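Local coordinates for exopolysaccharide biosynthesis protein (Pantoea stewartii subsp. stewartii DC283, PDB 6TGF) that modifies the glycan of the bacterial biofilm, probably as an exopolysaccharide hydrolase, and has a bacteriophage tailspike-like parallel beta-helix fold, at residues V543-N549 with D661-A667; S612-R618 with F630-A634; L176-P181 with S220-W226. All blocks are in the same frame, centred on the assembly; numbering follows the deposited sequence.

Contact 1. Residues V543-N549 with D661-A667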
loop_
_atom_site.group_PDB
_atom_site.type_symbol
_atom_site.label_atom_id
_atom_site.label_comp_id
_atom_site.label_asym_id
_atom_site.label_seq_id
_atom_site.Cartn_x
_atom_site.Cartn_y
_atom_site.Cartn_z
ATOM N N VAL B 543 24.296 45.053 14.718
ATOM C CA VAL B 543 25.113 43.925 14.175
ATOM C C VAL B 543 24.763 43.726 12.697
ATOM O O VAL B 543 23.562 43.729 12.364
ATOM C CB VAL B 543 24.892 42.631 14.984
ATOM C CG1 VAL B 543 25.743 41.481 14.464
ATOM C CG2 VAL B 543 25.144 42.844 16.468
ATOM N N TRP B 544 25.786 43.552 11.854
ATOM C CA TRP B 544 25.655 43.274 10.399
ATOM C C TRP B 544 25.391 41.780 10.180
ATOM O O TRP B 544 26.139 40.960 10.746
ATOM C CB TRP B 544 26.906 43.732 9.638
ATOM C CG TRP B 544 26.924 45.194 9.316
ATOM C CD1 TRP B 544 27.692 46.160 9.896
ATOM C CD2 TRP B 544 26.126 45.859 8.320
ATOM N NE1 TRP B 544 27.430 47.379 9.332
ATOM C CE2 TRP B 544 26.475 47.227 8.362
ATOM C CE3 TRP B 544 25.159 45.436 7.402
ATOM C CZ2 TRP B 544 25.886 48.167 7.519
ATOM C CZ3 TRP B 544 24.577 46.368 6.570
ATOM C CH2 TRP B 544 24.937 47.715 6.631
ATOM N N TYR B 545 24.361 41.457 9.392
ATOM C CA TYR B 545 24.035 40.089 8.908
ATOM C C TYR B 545 24.003 40.093 7.376
ATOM O O TYR B 545 23.550 41.100 6.796
ATOM C CB TYR B 545 22.678 39.620 9.442
ATOM C CG TYR B 545 22.678 39.132 10.869
ATOM C CD1 TYR B 545 22.903 37.799 11.170
ATOM C CD2 TYR B 545 22.430 39.996 11.921
ATOM C CE1 TYR B 545 22.894 37.339 12.477
ATOM C CE2 TYR B 545 22.418 39.554 13.234
ATOM C CZ TYR B 545 22.651 38.220 13.514
ATOM O OH TYR B 545 22.640 37.779 14.807
ATOM N N GLU B 546 24.475 39.010 6.750
ATOM C CA GLU B 546 24.150 38.663 5.342
ATOM C C GLU B 546 22.874 37.817 5.366
ATOM O O GLU B 546 22.916 36.706 5.928
ATOM C CB GLU B 546 25.295 37.911 4.661
ATOM C CG GLU B 546 25.072 37.707 3.170
ATOM C CD GLU B 546 26.177 36.967 2.434
ATOM O OE1 GLU B 546 27.254 36.760 3.029
ATOM O OE2 GLU B 546 25.954 36.596 1.264
ATOM N N LEU B 547 21.776 38.339 4.811
ATOM C CA LEU B 547 20.470 37.631 4.754
ATOM C C LEU B 547 20.595 36.444 3.795
ATOM O O LEU B 547 20.511 35.295 4.268
ATOM C CB LEU B 547 19.368 38.598 4.306
ATOM C CG LEU B 547 18.981 39.686 5.310
ATOM C CD1 LEU B 547 17.800 40.490 4.795
ATOM C CD2 LEU B 547 18.658 39.097 6.676
ATOM N N ALA B 548 20.818 36.713 2.506
ATOM C CA ALA B 548 20.863 35.685 1.442
ATOM C C ALA B 548 21.486 36.252 0.164
ATOM O O ALA B 548 21.659 37.483 0.076
ATOM C CB ALA B 548 19.465 35.180 1.178
ATOM N N ASN B 549 21.817 35.362 -0.777
ATOM C CA ASN B 549 22.062 35.693 -2.204
ATOM C C ASN B 549 20.770 35.414 -2.979
ATOM O O ASN B 549 20.323 34.252 -2.977
ATOM C CB ASN B 549 23.232 34.904 -2.796
ATOM C CG ASN B 549 23.403 35.150 -4.280
ATOM O OD1 ASN B 549 23.734 36.260 -4.695
ATOM N ND2 ASN B 549 23.171 34.128 -5.088
ATOM N N ASP B 661 19.336 31.832 -1.672
ATOM C CA ASP B 661 20.519 31.168 -1.064
ATOM C C ASP B 661 20.710 31.757 0.334
ATOM O O ASP B 661 21.545 32.669 0.488
ATOM C CB ASP B 661 21.770 31.332 -1.930
ATOM C CG ASP B 661 21.605 30.831 -3.354
ATOM O OD1 ASP B 661 20.712 29.991 -3.582
ATOM O OD2 ASP B 661 22.370 31.292 -4.222
ATOM N N ALA B 662 19.929 31.266 1.299
ATOM C CA ALA B 662 19.883 31.764 2.693
ATOM C C ALA B 662 21.255 31.574 3.349
ATOM O O ALA B 662 21.762 30.434 3.346
ATOM C CB ALA B 662 18.793 31.057 3.460
ATOM N N LYS B 663 21.835 32.665 3.859
ATOM C CA LYS B 663 23.089 32.675 4.660
ATOM C C LYS B 663 22.723 32.981 6.116
ATOM O O LYS B 663 23.084 32.177 6.996
ATOM C CB LYS B 663 24.076 33.707 4.104
ATOM C CG LYS B 663 24.316 33.638 2.602
ATOM C CD LYS B 663 25.036 32.387 2.149
ATOM C CE LYS B 663 25.097 32.263 0.642
ATOM N NZ LYS B 663 25.603 30.936 0.222
ATOM N N MET B 664 22.034 34.106 6.339
ATOM C CA MET B 664 21.406 34.490 7.633
ATOM C C MET B 664 22.451 34.388 8.754
ATOM O O MET B 664 22.137 33.820 9.820
ATOM C CB MET B 664 20.210 33.571 7.915
ATOM C CG MET B 664 18.909 34.306 8.159
ATOM S SD MET B 664 18.336 35.324 6.771
ATOM C CE MET B 664 18.046 34.069 5.526
ATOM N N ALA B 665 23.649 34.935 8.512
ATOM C CA ALA B 665 24.852 34.797 9.367
ATOM C C ALA B 665 25.491 36.169 9.603
ATOM O O ALA B 665 25.371 37.036 8.715
ATOM C CB ALA B 665 25.827 33.851 8.712
ATOM N N LYS B 666 26.152 36.345 10.753
ATOM C CA LYS B 666 26.911 37.576 11.107
ATOM C C LYS B 666 28.039 37.772 10.092
ATOM O O LYS B 666 28.935 36.909 10.029
ATOM C CB LYS B 666 27.464 37.492 12.533
ATOM C CG LYS B 666 26.452 37.809 13.624
ATOM C CD LYS B 666 26.863 37.340 15.002
ATOM C CE LYS B 666 25.698 37.270 15.965
ATOM N NZ LYS B 666 26.002 36.412 17.133
ATOM N N ALA B 667 27.979 38.863 9.323
ATOM C CA ALA B 667 28.950 39.213 8.261
ATOM C C ALA B 667 28.849 40.709 7.944
ATOM O O ALA B 667 27.744 41.160 7.590
ATOM C CB ALA B 667 28.684 38.375 7.035
#
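Backbone hydrogen bonds tie Trp-544, Glu-546, Leu-547 and Asn-549 to residues 661-667. The short strand axes run antiparallel, at 174°. Asn-549 and Asp-661 exchange bonds both ways. Nearer the middle, Glu-546 N reaches Ala-665 O at 2.9 Å and Ala-665 N returns to Glu-546 O at 3.2 Å. Met-664 and Ala-665 both face Glu-546, a G1 beta bulge, with Met-664 in the left-handed backbone region. Next to the bulge, Leu-547 O accepts two bonds from the same face of its carbonyl plane, from Lys-663 N at 3.0 Å and Met-664 N at 2.8 Å.

The side-chain polar contact is Asn-549 ND2 to Asp-661 OD2, 3.1 Å and nearly straight at 171°. The oxygen lies in the amide plane, whereas the donor meets it on the anti side, tilted from the carboxylate plane. Arg-659 also forms a salt bridge with this oxygen, and Asp-626 and Gln-628 bind the Asn-549 amide.

Apolar contact is led by Lys-666, whose extended chain runs alongside Tyr-545. Its CG sits over the ring face, 4.1 Å from the Tyr-545 centroid, a CH-pi contact. Met-664, bent at chi2 and chi3, brings SD to within 3.8 Å of Leu-547 CD2.

Strand 543-551 lies between 659-664, an outermost strand of this antiparallel sheet, and 626-633, while Leu-535 of strand 534-537 packs on Tyr-545, Leu-547 and Met-664.

Contact 2. Residues S612-R618 with F630-A634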
loop_
_atom_site.group_PDB
_atom_site.type_symbol
_atom_site.label_atom_id
_atom_site.label_comp_id
_atom_site.label_asym_id
_atom_site.label_seq_id
_atom_site.Cartn_x
_atom_site.Cartn_y
_atom_site.Cartn_z
ATOM N N SER B 612 11.797 50.233 13.983
ATOM C CA SER B 612 12.477 49.466 12.903
ATOM C C SER B 612 13.488 48.485 13.495
ATOM O O SER B 612 14.250 48.846 14.387
ATOM C CB SER B 612 13.144 50.392 11.922
ATOM O OG SER B 612 13.746 49.660 10.865
ATOM N N PRO B 613 13.524 47.219 13.017
ATOM C CA PRO B 613 14.580 46.280 13.400
ATOM C C PRO B 613 15.890 46.491 12.623
ATOM O O PRO B 613 16.882 45.900 13.009
ATOM C CB PRO B 613 13.956 44.916 13.067
ATOM C CG PRO B 613 13.055 45.202 11.883
ATOM C CD PRO B 613 12.543 46.611 12.103
ATOM N N VAL B 614 15.864 47.319 11.569
ATOM C CA VAL B 614 17.008 47.562 10.639
ATOM C C VAL B 614 17.373 49.053 10.671
ATOM O O VAL B 614 16.450 49.889 10.648
ATOM C CB VAL B 614 16.661 47.093 9.211
ATOM C CG1 VAL B 614 17.745 47.447 8.203
ATOM C CG2 VAL B 614 16.366 45.602 9.171
ATOM N N LEU B 615 18.677 49.357 10.713
ATOM C CA LEU B 615 19.241 50.737 10.694
ATOM C C LEU B 615 19.793 51.062 9.301
ATOM O O LEU B 615 19.576 52.198 8.837
ATOM C CB LEU B 615 20.351 50.847 11.744
ATOM C CG LEU B 615 19.932 50.621 13.197
ATOM C CD1 LEU B 615 21.117 50.828 14.127
ATOM C CD2 LEU B 615 18.782 51.533 13.597
ATOM N N ASP B 616 20.496 50.110 8.677
ATOM C CA ASP B 616 21.180 50.275 7.365
ATOM C C ASP B 616 20.952 49.024 6.508
ATOM O O ASP B 616 20.711 47.943 7.082
ATOM C CB ASP B 616 22.679 50.528 7.548
ATOM C CG ASP B 616 23.040 51.986 7.773
ATOM O OD1 ASP B 616 22.853 52.787 6.834
ATOM O OD2 ASP B 616 23.505 52.308 8.884
ATOM N N VAL B 617 21.030 49.185 5.184
ATOM C CA VAL B 617 20.979 48.081 4.180
ATOM C C VAL B 617 22.061 48.341 3.126
ATOM O O VAL B 617 22.084 49.457 2.568
ATOM C CB VAL B 617 19.586 47.965 3.532
ATOM C CG1 VAL B 617 19.552 46.920 2.427
ATOM C CG2 VAL B 617 18.504 47.682 4.560
ATOM N N ARG B 618 22.921 47.350 2.882
ATOM C CA ARG B 618 23.917 47.342 1.778
ATOM C C ARG B 618 23.733 46.049 0.977
ATOM O O ARG B 618 23.216 45.070 1.551
ATOM C CB ARG B 618 25.340 47.467 2.329
ATOM C CG ARG B 618 25.556 48.686 3.216
ATOM C CD ARG B 618 27.010 48.874 3.597
ATOM N NE ARG B 618 27.789 49.423 2.493
ATOM C CZ ARG B 618 28.000 50.718 2.267
ATOM N NH1 ARG B 618 27.501 51.640 3.075
ATOM N NH2 ARG B 618 28.722 51.090 1.223
ATOM N N PHE B 630 22.731 42.546 2.640
ATOM C CA PHE B 630 23.177 42.699 4.049
ATOM C C PHE B 630 22.250 43.692 4.758
ATOM O O PHE B 630 21.801 44.659 4.111
ATOM C CB PHE B 630 24.630 43.177 4.113
ATOM C CG PHE B 630 25.647 42.209 3.563
ATOM C CD1 PHE B 630 25.807 42.047 2.196
ATOM C CD2 PHE B 630 26.460 41.474 4.413
ATOM C CE1 PHE B 630 26.747 41.161 1.690
ATOM C CE2 PHE B 630 27.402 40.591 3.906
ATOM C CZ PHE B 630 27.543 40.436 2.546
ATOM N N ILE B 631 21.966 43.452 6.042
ATOM C CA ILE B 631 21.171 44.372 6.911
ATOM C C ILE B 631 21.945 44.610 8.214
ATOM O O ILE B 631 22.485 43.636 8.775
ATOM C CB ILE B 631 19.747 43.832 7.166
ATOM C CG1 ILE B 631 19.735 42.484 7.894
ATOM C CG2 ILE B 631 18.963 43.762 5.864
ATOM C CD1 ILE B 631 18.452 42.211 8.646
ATOM N N ARG B 632 22.014 45.870 8.652
ATOM C CA ARG B 632 22.556 46.267 9.977
ATOM C C ARG B 632 21.424 46.131 10.998
ATOM O O ARG B 632 20.654 47.098 11.171
ATOM C CB ARG B 632 23.131 47.686 9.932
ATOM C CG ARG B 632 23.926 48.068 11.172
ATOM C CD ARG B 632 24.880 49.224 10.932
ATOM N NE ARG B 632 26.039 49.139 11.812
ATOM C CZ ARG B 632 26.255 49.891 12.890
ATOM N NH1 ARG B 632 25.393 50.827 13.251
ATOM N NH2 ARG B 632 27.349 49.705 13.609
ATOM N N LEU B 633 21.315 44.952 11.616
ATOM C CA LEU B 633 20.246 44.611 12.590
ATOM C C LEU B 633 20.403 45.513 13.820
ATOM O O LEU B 633 21.519 45.567 14.371
ATOM C CB LEU B 633 20.354 43.123 12.943
ATOM C CG LEU B 633 19.106 42.483 13.547
ATOM C CD1 LEU B 633 17.905 42.606 12.617
ATOM C CD2 LEU B 633 19.356 41.023 13.886
ATOM N N ALA B 634 19.328 46.210 14.205
ATOM C CA ALA B 634 19.296 47.239 15.273
ATOM C C ALA B 634 19.733 46.637 16.612
ATOM O O ALA B 634 19.748 45.400 16.737
ATOM C CB ALA B 634 17.910 47.827 15.377
#
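A beta hairpin, strands 614-620 and 626-633, is paired here from Arg-618 opposite Phe-630 to Pro-613 and Ala-634 just beyond the strands. At one end Phe-630 N donates to Arg-618 O at 2.8 Å and Arg-618 N to Phe-630 O. At the other, Ala-634 N meets Pro-613 O at 2.7 Å. Between them the pairing slips by one residue where the chain turns a corner at Leu-615: Leu-615 N donates to Arg-632 O, nearly straight at 171°, while Arg-632 N donates to Asp-616 O at 2.9 Å.

Val-614, Val-617, Ile-631 and Leu-633 share one face of the sheet. Ala-591 and Ile-593 of strand 589-597 and Trp-606 of strand 602-610 pack against members of this row, linking the hairpin to the antiparallel sheet that contains those two strands. On the other face the extended Arg-632 chain lies alongside Asp-616, CB to CB 3.7 Å, but their charged ends do not meet; Trp-544 packs on Arg-632 and Arg-618.

Ile-631 bridges two valines. Its CG1, set between backbone N and carbonyl carbon (chi1 62°), carries CD1 to 4.0 Å from Val-614 CG2, the two side chains crossing at about a right angle; Ile-631 CG2, anti to the carbonyl carbon, lies 4.2 Å from Val-617 CG2.

Contact 3. Residues L176-P181 with S220-W226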
loop_
_atom_site.group_PDB
_atom_site.type_symbol
_atom_site.label_atom_id
_atom_site.label_comp_id
_atom_site.label_asym_id
_atom_site.label_seq_id
_atom_site.Cartn_x
_atom_site.Cartn_y
_atom_site.Cartn_z
ATOM N N LEU B 176 -12.835 -43.097 -20.901
ATOM C CA LEU B 176 -13.589 -43.047 -19.615
ATOM C C LEU B 176 -15.096 -42.970 -19.895
ATOM O O LEU B 176 -15.857 -43.661 -19.188
ATOM C CB LEU B 176 -13.128 -41.842 -18.790
ATOM C CG LEU B 176 -13.719 -41.736 -17.385
ATOM C CD1 LEU B 176 -13.250 -42.884 -16.506
ATOM C CD2 LEU B 176 -13.365 -40.402 -16.747
ATOM N N ARG B 177 -15.504 -42.167 -20.883
ATOM C CA ARG B 177 -16.928 -41.959 -21.266
ATOM C C ARG B 177 -17.499 -43.225 -21.917
ATOM O O ARG B 177 -18.736 -43.305 -22.042
ATOM C CB ARG B 177 -17.061 -40.765 -22.216
ATOM C CG ARG B 177 -16.929 -39.410 -21.537
ATOM C CD ARG B 177 -16.652 -38.312 -22.541
ATOM N NE ARG B 177 -16.626 -36.988 -21.935
ATOM C CZ ARG B 177 -16.162 -35.891 -22.529
ATOM N NH1 ARG B 177 -15.673 -35.945 -23.758
ATOM N NH2 ARG B 177 -16.183 -34.735 -21.890
ATOM N N LYS B 178 -16.638 -44.164 -22.325
ATOM C CA LYS B 178 -17.022 -45.432 -23.005
ATOM C C LYS B 178 -16.958 -46.614 -22.025
ATOM O O LYS B 178 -17.453 -47.698 -22.393
ATOM C CB LYS B 178 -16.106 -45.676 -24.208
ATOM C CG LYS B 178 -16.387 -44.788 -25.412
ATOM C CD LYS B 178 -15.274 -44.792 -26.437
ATOM C CE LYS B 178 -15.717 -44.263 -27.784
ATOM N NZ LYS B 178 -14.630 -44.336 -28.789
ATOM N N THR B 179 -16.378 -46.421 -20.836
ATOM C CA THR B 179 -16.187 -47.478 -19.807
ATOM C C THR B 179 -17.324 -47.410 -18.781
ATOM O O THR B 179 -17.304 -46.486 -17.953
ATOM C CB THR B 179 -14.827 -47.337 -19.110
ATOM O OG1 THR B 179 -13.806 -47.355 -20.108
ATOM C CG2 THR B 179 -14.573 -48.429 -18.093
ATOM N N ARG B 180 -18.266 -48.356 -18.829
ATOM C CA ARG B 180 -19.341 -48.500 -17.809
ATOM C C ARG B 180 -18.704 -48.974 -16.505
ATOM O O ARG B 180 -17.919 -49.920 -16.515
ATOM C CB ARG B 180 -20.421 -49.479 -18.283
ATOM C CG ARG B 180 -21.467 -49.814 -17.229
ATOM C CD ARG B 180 -22.634 -50.605 -17.785
ATOM N NE ARG B 180 -23.807 -49.771 -18.022
ATOM C CZ ARG B 180 -24.908 -49.754 -17.275
ATOM N NH1 ARG B 180 -25.024 -50.538 -16.218
ATOM N NH2 ARG B 180 -25.905 -48.948 -17.598
ATOM N N PRO B 181 -18.998 -48.329 -15.350
ATOM C CA PRO B 181 -18.540 -48.831 -14.053
ATOM C C PRO B 181 -19.045 -50.256 -13.783
ATOM O O PRO B 181 -20.135 -50.581 -14.221
ATOM C CB PRO B 181 -19.141 -47.853 -13.029
ATOM C CG PRO B 181 -19.449 -46.597 -13.820
ATOM C CD PRO B 181 -19.749 -47.069 -15.228
ATOM N N SER B 220 -19.639 -38.392 -18.351
ATOM C CA SER B 220 -20.818 -39.291 -18.450
ATOM C C SER B 220 -20.832 -40.033 -19.791
ATOM O O SER B 220 -20.339 -39.475 -20.794
ATOM C CB SER B 220 -22.099 -38.531 -18.231
ATOM O OG SER B 220 -22.178 -37.411 -19.097
ATOM N N GLY B 221 -21.376 -41.254 -19.781
ATOM C CA GLY B 221 -21.652 -42.076 -20.972
ATOM C C GLY B 221 -23.128 -42.413 -21.059
ATOM O O GLY B 221 -23.938 -41.637 -20.519
ATOM N N ASP B 222 -23.464 -43.537 -21.697
ATOM C CA ASP B 222 -24.864 -43.986 -21.916
ATOM C C ASP B 222 -25.343 -44.727 -20.662
ATOM O O ASP B 222 -25.126 -45.949 -20.576
ATOM C CB ASP B 222 -24.974 -44.838 -23.186
ATOM C CG ASP B 222 -26.366 -44.881 -23.793
ATOM O OD1 ASP B 222 -27.308 -44.358 -23.159
ATOM O OD2 ASP B 222 -26.499 -45.434 -24.904
ATOM N N GLY B 223 -25.954 -43.998 -19.722
ATOM C CA GLY B 223 -26.596 -44.555 -18.514
ATOM C C GLY B 223 -25.632 -44.686 -17.347
ATOM O O GLY B 223 -25.907 -45.502 -16.447
ATOM N N PHE B 224 -24.547 -43.906 -17.350
ATOM C CA PHE B 224 -23.529 -43.875 -16.267
ATOM C C PHE B 224 -22.689 -42.599 -16.376
ATOM O O PHE B 224 -22.767 -41.897 -17.406
ATOM C CB PHE B 224 -22.623 -45.106 -16.336
ATOM C CG PHE B 224 -21.730 -45.160 -17.550
ATOM C CD1 PHE B 224 -20.498 -44.522 -17.557
ATOM C CD2 PHE B 224 -22.123 -45.845 -18.689
ATOM C CE1 PHE B 224 -19.680 -44.571 -18.675
ATOM C CE2 PHE B 224 -21.303 -45.893 -19.806
ATOM C CZ PHE B 224 -20.083 -45.257 -19.797
ATOM N N HIS B 225 -21.899 -42.326 -15.335
ATOM C CA HIS B 225 -20.908 -41.221 -15.288
ATOM C C HIS B 225 -19.813 -41.550 -14.270
ATOM O O HIS B 225 -19.999 -42.494 -13.475
ATOM C CB HIS B 225 -21.600 -39.881 -14.989
ATOM C CG HIS B 225 -21.948 -39.674 -13.552
ATOM N ND1 HIS B 225 -23.166 -40.056 -13.025
ATOM C CD2 HIS B 225 -21.255 -39.117 -12.537
ATOM C CE1 HIS B 225 -23.204 -39.746 -11.745
ATOM N NE2 HIS B 225 -22.043 -39.172 -11.420
ATOM N N TRP B 226 -18.712 -40.798 -14.326
ATOM C CA TRP B 226 -17.587 -40.841 -13.359
ATOM C C TRP B 226 -17.432 -39.456 -12.727
ATOM O O TRP B 226 -17.363 -38.471 -13.485
ATOM C CB TRP B 226 -16.296 -41.290 -14.052
ATOM C CG TRP B 226 -16.374 -42.656 -14.659
ATOM C CD1 TRP B 226 -16.777 -42.964 -15.925
ATOM C CD2 TRP B 226 -16.032 -43.905 -14.031
ATOM N NE1 TRP B 226 -16.711 -44.316 -16.126
ATOM C CE2 TRP B 226 -16.258 -44.920 -14.985
ATOM C CE3 TRP B 226 -15.562 -44.265 -12.763
ATOM C CZ2 TRP B 226 -16.029 -46.267 -14.707
ATOM C CZ3 TRP B 226 -15.334 -45.597 -12.490
ATOM C CH2 TRP B 226 -15.565 -46.583 -13.450
HETATM O O HOH W 1 -21.142 -44.163 -23.357
#
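Leu-176 lays its CD1 over the five-membered ring of Trp-226, 3.6 Å from the centroid and only 10° off the ring normal; chi1 of -174° carries CG to the indole, and chi2 of 66° turns CD1 over the ring. A type I turn then runs from Leu-176 to Thr-179. Within it, Arg-177 O is linked to Asp-222 N by a water 2.9 Å from each of those two atoms, and Arg-177 CG lies near Ser-220 O, while Arg-177 NE forms a salt bridge with Asp-213. Thr-179 O takes the indole N-H: Trp-226 NE1 donates at 2.9 Å, with the oxygen in the ring plane. Arg-180 places CA over the centre of the Phe-224 ring, 3.8 Å from its centroid, and Gly-221 CA lies over the opposite face, offset toward the rim. Pro-181 serves both rings, CD against Phe-224 CD1 at 3.5 Å and CG over the six-membered ring of Trp-226, on the face opposite Leu-176.

The loop after helix 173-176 is thereby packed against strands 218-221 and 224-228, neighbours in a mixed sheet. Aliphatic carbons sandwich the indole, which would restrain it across its plane, while the N-H bond to a backbone carbonyl limits its movement within it.

How the contacts relate
Contacts 1 and 2 belong to one antiparallel sheet, their centres 11 Å apart. Strand 543-551 of contact 1 neighbours strand 626-633 of contact 2: Val-543 O lies 2.7 Å from Leu-633 N and Tyr-545 O 2.9 Å from Ile-631 N, both probable backbone hydrogen bonds. Along the chain, the hairpin of contact 2 falls between the two segments of contact 1. Contact 3 stands apart, on the opposite side of the chain's centre, its own centre about 95 Å from that of contact 1 and 103 Å from that of contact 2. The parallel strands of the beta-helix come between in sequence. Near contact 1 a 1,2-ethanediol, probably from crystallisation, lies about 4 Å from the Asp-661 side chain.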